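Local coordinates for protein shikimate 5-dehydrogenase (Thermus thermophilus, PDB 2D5C) that catalyses the reversible NADPH-linked reduction of 3-dehydroshikimate to shikimate, the fourth step of chorismate biosynthesis, at residues A[97-109]-A[128-140]. Sequence-based numbering, arbitrary orientation.
Sequences FNTDAPGFLEALK and GRAVAFALREAGL. With SKM ((3R,4S,5R)-3,4,5-trihydroxycyclohex-1-ene-1-carboxylic acid), chain E.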
loop_
_atom_site.group_PDB
_atom_site.type_symbol
_atom_site.label_atom_id
_atom_site.label_comp_id
_atom_site.label_asym_id
_atom_site.label_seq_id
_atom_site.Cartn_x
_atom_site.Cartn_y
_atom_site.Cartn_z
ATOM N N PHE A 97 -1.140 -7.000 -6.619
ATOM C CA PHE A 97 -2.379 -7.651 -6.217
ATOM C C PHE A 97 -3.169 -8.026 -7.450
ATOM O O PHE A 97 -2.834 -7.627 -8.562
ATOM C CB PHE A 97 -3.261 -6.713 -5.389
ATOM C CG PHE A 97 -2.586 -6.137 -4.189
ATOM C CD1 PHE A 97 -1.760 -5.025 -4.301
ATOM C CD2 PHE A 97 -2.790 -6.701 -2.931
ATOM C CE1 PHE A 97 -1.142 -4.474 -3.167
ATOM C CE2 PHE A 97 -2.182 -6.163 -1.805
ATOM C CZ PHE A 97 -1.357 -5.044 -1.925
ATOM N N ASN A 98 -4.235 -8.779 -7.249
ATOM C CA ASN A 98 -5.073 -9.132 -8.384
ATOM C C ASN A 98 -6.505 -8.842 -8.020
ATOM O O ASN A 98 -7.078 -9.533 -7.179
ATOM C CB ASN A 98 -4.941 -10.608 -8.742
ATOM C CG ASN A 98 -5.694 -10.952 -10.028
ATOM O OD1 ASN A 98 -6.923 -10.838 -10.096
ATOM N ND2 ASN A 98 -4.958 -11.360 -11.047
ATOM N N THR A 99 -7.081 -7.802 -8.627
ATOM C CA THR A 99 -8.469 -7.497 -8.336
ATOM C C THR A 99 -9.418 -8.083 -9.383
ATOM O O THR A 99 -10.619 -7.949 -9.241
ATOM C CB THR A 99 -8.700 -5.976 -8.199
ATOM O OG1 THR A 99 -8.457 -5.332 -9.458
ATOM C CG2 THR A 99 -7.759 -5.401 -7.137
ATOM N N ASP A 100 -8.879 -8.739 -10.416
ATOM C CA ASP A 100 -9.736 -9.368 -11.435
ATOM C C ASP A 100 -10.538 -10.489 -10.796
ATOM O O ASP A 100 -11.728 -10.652 -11.081
ATOM C CB ASP A 100 -8.921 -9.973 -12.593
ATOM C CG ASP A 100 -8.330 -8.931 -13.522
ATOM O OD1 ASP A 100 -9.048 -7.988 -13.932
ATOM O OD2 ASP A 100 -7.137 -9.065 -13.869
ATOM N N ALA A 101 -9.902 -11.276 -9.927
ATOM C CA ALA A 101 -10.611 -12.388 -9.286
ATOM C C ALA A 101 -11.777 -11.947 -8.388
ATOM O O ALA A 101 -12.915 -12.349 -8.607
ATOM C CB ALA A 101 -9.621 -13.272 -8.494
ATOM N N PRO A 102 -11.515 -11.118 -7.361
ATOM C CA PRO A 102 -12.629 -10.694 -6.507
ATOM C C PRO A 102 -13.651 -9.847 -7.275
ATOM O O PRO A 102 -14.847 -9.898 -6.992
ATOM C CB PRO A 102 -11.930 -9.912 -5.393
ATOM C CG PRO A 102 -10.689 -9.390 -6.071
ATOM C CD PRO A 102 -10.238 -10.584 -6.861
ATOM N N GLY A 103 -13.169 -9.090 -8.253
ATOM C CA GLY A 103 -14.055 -8.254 -9.052
ATOM C C GLY A 103 -15.048 -9.108 -9.819
ATOM O O GLY A 103 -16.228 -8.772 -9.955
ATOM N N PHE A 104 -14.572 -10.240 -10.325
ATOM C CA PHE A 104 -15.443 -11.138 -11.077
ATOM C C PHE A 104 -16.618 -11.650 -10.218
ATOM O O PHE A 104 -17.770 -11.631 -10.647
ATOM C CB PHE A 104 -14.619 -12.309 -11.614
ATOM C CG PHE A 104 -15.423 -13.295 -12.392
ATOM C CD1 PHE A 104 -15.787 -13.027 -13.704
ATOM C CD2 PHE A 104 -15.830 -14.484 -11.807
ATOM C CE1 PHE A 104 -16.553 -13.939 -14.423
ATOM C CE2 PHE A 104 -16.594 -15.396 -12.516
ATOM C CZ PHE A 104 -16.954 -15.118 -13.828
ATOM N N LEU A 105 -16.334 -12.102 -8.999
ATOM C CA LEU A 105 -17.385 -12.594 -8.119
ATOM C C LEU A 105 -18.380 -11.479 -7.761
ATOM O O LEU A 105 -19.585 -11.720 -7.708
ATOM C CB LEU A 105 -16.780 -13.195 -6.837
ATOM C CG LEU A 105 -15.961 -14.479 -7.005
ATOM C CD1 LEU A 105 -15.471 -14.993 -5.642
ATOM C CD2 LEU A 105 -16.828 -15.532 -7.674
ATOM N N GLU A 106 -17.879 -10.266 -7.540
ATOM C CA GLU A 106 -18.761 -9.145 -7.202
ATOM C C GLU A 106 -19.665 -8.841 -8.396
ATOM O O GLU A 106 -20.863 -8.593 -8.228
ATOM C CB GLU A 106 -17.945 -7.895 -6.862
ATOM C CG GLU A 106 -16.974 -8.039 -5.689
ATOM C CD GLU A 106 -17.658 -8.003 -4.332
ATOM O OE1 GLU A 106 -16.967 -7.680 -3.342
ATOM O OE2 GLU A 106 -18.871 -8.300 -4.247
ATOM N N ALA A 107 -19.087 -8.868 -9.596
ATOM C CA ALA A 107 -19.849 -8.605 -10.823
ATOM C C ALA A 107 -20.935 -9.659 -11.023
ATOM O O ALA A 107 -22.063 -9.333 -11.411
ATOM C CB ALA A 107 -18.911 -8.574 -12.031
ATOM N N LEU A 108 -20.615 -10.924 -10.755
ATOM C CA LEU A 108 -21.604 -11.991 -10.898
ATOM C C LEU A 108 -22.814 -11.721 -10.015
ATOM O O LEU A 108 -23.950 -11.844 -10.460
ATOM C CB LEU A 108 -21.020 -13.356 -10.512
ATOM C CG LEU A 108 -20.116 -14.138 -11.463
ATOM C CD1 LEU A 108 -20.040 -15.580 -10.954
ATOM C CD2 LEU A 108 -20.691 -14.138 -12.886
ATOM N N LYS A 109 -22.576 -11.363 -8.755
ATOM C CA LYS A 109 -23.692 -11.081 -7.852
ATOM C C LYS A 109 -24.502 -9.889 -8.356
ATOM O O LYS A 109 -25.732 -9.901 -8.307
ATOM C CB LYS A 109 -23.179 -10.799 -6.442
ATOM C CG LYS A 109 -22.481 -11.977 -5.798
ATOM C CD LYS A 109 -22.129 -11.671 -4.349
ATOM C CE LYS A 109 -21.436 -12.855 -3.697
ATOM N NZ LYS A 109 -21.150 -12.588 -2.261
ATOM N N GLY A 128 -8.137 -15.773 -17.489
ATOM C CA GLY A 128 -8.765 -17.058 -17.270
ATOM C C GLY A 128 -8.340 -17.649 -15.945
ATOM O O GLY A 128 -9.149 -18.252 -15.246
ATOM N N ARG A 129 -7.064 -17.494 -15.595
ATOM C CA ARG A 129 -6.606 -18.033 -14.318
ATOM C C ARG A 129 -7.242 -17.290 -13.145
ATOM O O ARG A 129 -7.518 -17.881 -12.092
ATOM C CB ARG A 129 -5.075 -17.965 -14.220
ATOM C CG ARG A 129 -4.358 -18.939 -15.171
ATOM C CD ARG A 129 -2.824 -18.817 -15.051
ATOM N NE ARG A 129 -2.338 -19.202 -13.726
ATOM C CZ ARG A 129 -2.026 -20.438 -13.341
ATOM N NH1 ARG A 129 -2.134 -21.469 -14.178
ATOM N NH2 ARG A 129 -1.593 -20.644 -12.104
ATOM N N ALA A 130 -7.495 -15.997 -13.324
ATOM C CA ALA A 130 -8.094 -15.206 -12.259
ATOM C C ALA A 130 -9.551 -15.632 -12.069
ATOM O O ALA A 130 -10.025 -15.784 -10.942
ATOM C CB ALA A 130 -8.004 -13.706 -12.590
ATOM N N VAL A 131 -10.261 -15.829 -13.172
ATOM C CA VAL A 131 -11.661 -16.252 -13.103
ATOM C C VAL A 131 -11.771 -17.648 -12.485
ATOM O O VAL A 131 -12.622 -17.890 -11.622
ATOM C CB VAL A 131 -12.310 -16.238 -14.514
ATOM C CG1 VAL A 131 -13.688 -16.892 -14.477
ATOM C CG2 VAL A 131 -12.439 -14.793 -14.986
ATOM N N ALA A 132 -10.916 -18.567 -12.923
ATOM C CA ALA A 132 -10.925 -19.917 -12.378
ATOM C C ALA A 132 -10.641 -19.871 -10.872
ATOM O O ALA A 132 -11.272 -20.585 -10.089
ATOM C CB ALA A 132 -9.869 -20.790 -13.101
ATOM N N PHE A 133 -9.688 -19.032 -10.468
ATOM C CA PHE A 133 -9.341 -18.887 -9.057
ATOM C C PHE A 133 -10.535 -18.381 -8.249
ATOM O O PHE A 133 -10.839 -18.891 -7.167
ATOM C CB PHE A 133 -8.169 -17.913 -8.904
ATOM C CG PHE A 133 -7.711 -17.724 -7.477
ATOM C CD1 PHE A 133 -8.354 -16.819 -6.637
ATOM C CD2 PHE A 133 -6.642 -18.460 -6.977
ATOM C CE1 PHE A 133 -7.935 -16.655 -5.318
ATOM C CE2 PHE A 133 -6.220 -18.297 -5.657
ATOM C CZ PHE A 133 -6.874 -17.392 -4.835
ATOM N N ALA A 134 -11.221 -17.382 -8.786
ATOM C CA ALA A 134 -12.380 -16.816 -8.118
ATOM C C ALA A 134 -13.522 -17.823 -7.996
ATOM O O ALA A 134 -14.142 -17.944 -6.928
ATOM C CB ALA A 134 -12.850 -15.579 -8.870
ATOM N N LEU A 135 -13.815 -18.550 -9.077
ATOM C CA LEU A 135 -14.899 -19.526 -9.038
ATOM C C LEU A 135 -14.555 -20.666 -8.094
ATOM O O LEU A 135 -15.443 -21.251 -7.479
ATOM C CB LEU A 135 -15.178 -20.087 -10.430
ATOM C CG LEU A 135 -15.722 -19.071 -11.427
ATOM C CD1 LEU A 135 -15.835 -19.723 -12.789
ATOM C CD2 LEU A 135 -17.084 -18.575 -10.956
ATOM N N ARG A 136 -13.264 -20.978 -7.978
ATOM C CA ARG A 136 -12.836 -22.054 -7.075
ATOM C C ARG A 136 -13.050 -21.579 -5.637
ATOM O O ARG A 136 -13.524 -22.332 -4.769
ATOM C CB ARG A 136 -11.347 -22.389 -7.281
ATOM C CG ARG A 136 -10.884 -23.587 -6.413
ATOM C CD ARG A 136 -9.361 -23.790 -6.409
ATOM N NE ARG A 136 -8.645 -22.736 -5.687
ATOM C CZ ARG A 136 -7.405 -22.865 -5.218
ATOM N NH1 ARG A 136 -6.748 -24.004 -5.394
ATOM N NH2 ARG A 136 -6.819 -21.858 -4.571
ATOM N N GLU A 137 -12.702 -20.324 -5.390
ATOM C CA GLU A 137 -12.829 -19.737 -4.063
ATOM C C GLU A 137 -14.291 -19.698 -3.644
ATOM O O GLU A 137 -14.617 -19.855 -2.456
ATOM C CB GLU A 137 -12.235 -18.329 -4.060
ATOM C CG GLU A 137 -12.369 -17.586 -2.740
ATOM C CD GLU A 137 -11.581 -16.288 -2.731
ATOM O OE1 GLU A 137 -11.456 -15.663 -3.806
ATOM O OE2 GLU A 137 -11.096 -15.889 -1.649
ATOM N N ALA A 138 -15.167 -19.487 -4.624
ATOM C CA ALA A 138 -16.607 -19.433 -4.371
ATOM C C ALA A 138 -17.200 -20.820 -4.138
ATOM O O ALA A 138 -18.398 -20.963 -3.871
ATOM C CB ALA A 138 -17.312 -18.751 -5.536
ATOM N N GLY A 139 -16.370 -21.852 -4.257
ATOM C CA GLY A 139 -16.829 -23.205 -4.021
ATOM C C GLY A 139 -17.531 -23.933 -5.151
ATOM O O GLY A 139 -18.244 -24.902 -4.897
ATOM N N LEU A 140 -17.346 -23.498 -6.395
ATOM C CA LEU A 140 -18.003 -24.186 -7.503
ATOM C C LEU A 140 -17.098 -25.207 -8.148
ATOM O O LEU A 140 -15.880 -25.180 -7.957
ATOM C CB LEU A 140 -18.424 -23.207 -8.597
ATOM C CG LEU A 140 -19.342 -22.040 -8.274
ATOM C CD1 LEU A 140 -19.810 -21.418 -9.575
ATOM C CD2 LEU A 140 -20.544 -22.507 -7.440
HETATM O O12 SKM E . -7.401 -6.045 -14.977
HETATM C C8 SKM E . -7.890 -4.956 -15.774
HETATM C C6 SKM E . -6.882 -3.775 -15.710
HETATM O O7 SKM E . -6.729 -3.367 -14.353
HETATM C C5 SKM E . -7.374 -2.571 -16.554
HETATM C C4 SKM E . -8.042 -2.989 -17.866
HETATM C C1 SKM E . -8.349 -1.922 -18.854
HETATM O O2 SKM E . -8.030 -0.644 -18.575
HETATM O O3 SKM E . -8.886 -2.192 -19.919
HETATM C C10 SKM E . -8.360 -4.252 -18.164
HETATM C C9 SKM E . -8.089 -5.426 -17.246
HETATM O O11 SKM E . -6.900 -6.094 -17.700
#
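Ala-101 and Ala-134 let helices 100-109 and 128-137 pack closely. Their axes approach to 8.0 Å and cross at -60°. Ala-134 CB sits 3.2 Å from Ala-101 O, and Ala-101 CB lies 3.5 Å from Ala-130 O, so each methyl rests on the other helix's backbone. Next to them, Ala-130 CB packs against Asp-100 CB at 3.8 Å.

The larger apolar side chains extend the interface. With CG anti to the backbone N (chi1 180°), the Phe-104 ring reaches Val-131. Val-131 CG1 makes a CH-pi contact over one face of this ring, 3.9 Å from the centroid. Leu-135 CD2 meets the ring at its edge, in plane, 3.6 Å from Phe-104 CE2. Phe-104 and Val-131 also both touch Val-176 of strand 174-177. Replacing Phe-104 with an alanine would probably leave Val-131 CG1 and Leu-135 CD2 without their shared partner and open a gap beside Val-176. Further along, Leu-105 CD1 packs against Ala-134 O, its CG against Ala-134 CB, and its CD2 touches Ala-138 CB.

Asn-98 caps the start of helix 100-109. Its OD1 accepts from Ala-101 N at 3.0 Å and weakly from Asp-100 N. Asp-100 itself serves the substrate site. Its OD1 accepts from shikimate O12 at 2.8 Å, while its OD2 forms a salt bridge with Lys-64, the proton acceptor.

Helix 100-109 thus links the substrate site to the Rossmann-type NADP domain, where 128-137 is part of helix 126-137, which follows the glycine-rich NADP-binding loop, the two-domain plan of shikimate dehydrogenases.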